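Local coordinates for water-soluble chlorophyll protein (Brassicaceae, PDB 5HPZ) that binds chlorophyll as a water-soluble tetramer of beta-trefoil subunits and may also inhibit proteases, at residues Thr160-Asp163 / Ala164-Leu167. Residues are numbered along the deposited sequence; the frame is centred on the assembly and turned at random.
Sequences TNDD and AKTL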
# COMPACT_ATOMS: atom_id res chain seq x y z
N THR A 160 22.14 17.13 8.09
CA THR A 160 21.91 18.56 8.21
C THR A 160 23.05 19.18 8.99
O THR A 160 23.67 18.53 9.83
CB THR A 160 20.59 18.80 8.97
OG1 THR A 160 20.30 20.19 8.99
CG2 THR A 160 20.67 18.33 10.40
N ASN A 161 23.33 20.45 8.72
CA ASN A 161 24.21 21.20 9.59
C ASN A 161 23.45 22.21 10.45
O ASN A 161 24.07 23.07 11.04
CB ASN A 161 25.30 21.88 8.77
CG ASN A 161 26.24 20.88 8.14
OD1 ASN A 161 26.90 20.11 8.83
ND2 ASN A 161 26.29 20.87 6.83
N ASP A 162 22.12 22.11 10.50
CA ASP A 162 21.33 22.86 11.46
C ASP A 162 21.36 22.19 12.84
O ASP A 162 20.74 21.10 13.04
CB ASP A 162 19.93 22.97 10.95
CG ASP A 162 19.03 23.76 11.84
OD1 ASP A 162 19.34 23.99 13.03
OD2 ASP A 162 17.97 24.11 11.30
N ASP A 163 22.06 22.83 13.77
CA ASP A 163 22.28 22.28 15.10
C ASP A 163 20.95 22.01 15.84
O ASP A 163 20.89 21.12 16.70
CB ASP A 163 23.14 23.25 15.98
CG ASP A 163 24.63 23.32 15.58
OD1 ASP A 163 25.12 22.48 14.78
OD2 ASP A 163 25.37 24.20 16.09
N ALA A 164 19.90 22.77 15.56
CA ALA A 164 18.63 22.56 16.26
C ALA A 164 17.93 21.23 15.79
O ALA A 164 16.97 20.76 16.41
CB ALA A 164 17.72 23.74 16.03
N LYS A 165 18.42 20.63 14.70
CA LYS A 165 17.81 19.43 14.20
C LYS A 165 18.51 18.14 14.58
O LYS A 165 18.02 17.06 14.22
CB LYS A 165 17.67 19.50 12.71
CG LYS A 165 16.64 20.50 12.26
CD LYS A 165 16.51 20.35 10.78
CE LYS A 165 15.65 21.47 10.26
NZ LYS A 165 16.10 21.82 8.91
N THR A 166 19.60 18.23 15.32
CA THR A 166 20.37 17.03 15.69
C THR A 166 19.51 15.98 16.39
O THR A 166 18.66 16.30 17.20
CB THR A 166 21.53 17.44 16.56
OG1 THR A 166 22.38 18.26 15.74
CG2 THR A 166 22.34 16.21 17.05
N LEU A 167 19.72 14.73 16.00
CA LEU A 167 19.06 13.59 16.62
C LEU A 167 19.96 13.00 17.68
O LEU A 167 21.04 12.50 17.34
CB LEU A 167 18.73 12.53 15.57
CG LEU A 167 18.05 11.28 16.19
CD1 LEU A 167 16.69 11.62 16.80
CD2 LEU A 167 17.91 10.27 15.05
O HOH W 1 22.40 18.88 13.23
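K165 N donates to D162 O at 2.9 Å and closes a 3-10 turn over 163-165, meeting the carbonyl from above its plane, and T166 N follows with a weak bond to D163 O. The turn illustrates how one aspartate at the start of a short helical segment can serve a backbone amide with one oxygen and a lysine side chain with the other. D162 turns CG away from its own N and beside its carbonyl carbon (chi1 -178°), which swings the carboxylate alongside the chain that follows. D162 OD1 accepts A164 N at 2.9 Å, two residues on as in an Asx turn. The N-H arrives on the anti side, 32° out of the carboxylate plane, and the bond is bent to 142°. OD2 faces the lysine chain, which crosses the aspartate at about a right angle, with K165 CE 3.7 Å from D162 OD2; NZ makes a long salt bridge to the same oxygen, its main mate being E108. Without the carboxylate, as in an alanine here, the A164 amide would probably lose this acceptor and K165 would keep only E108 of its two carboxylate partners. T160 CG2 packs 4.0 Å from K165 CB, while T160 OG1 accepts D162 N in an ST turn. A water bridges D162 O and T166 OG1, a further link across the bend. E108 ties both sides together, its carboxylate also hydrogen-bonding T160 OG1. The whole bend connects strand 155-160 to strand 169-173 at the surface of the beta-trefoil, held against strand 142-148 by backbone bonds from T160 to T143, K165 to T146 and L167 to V144.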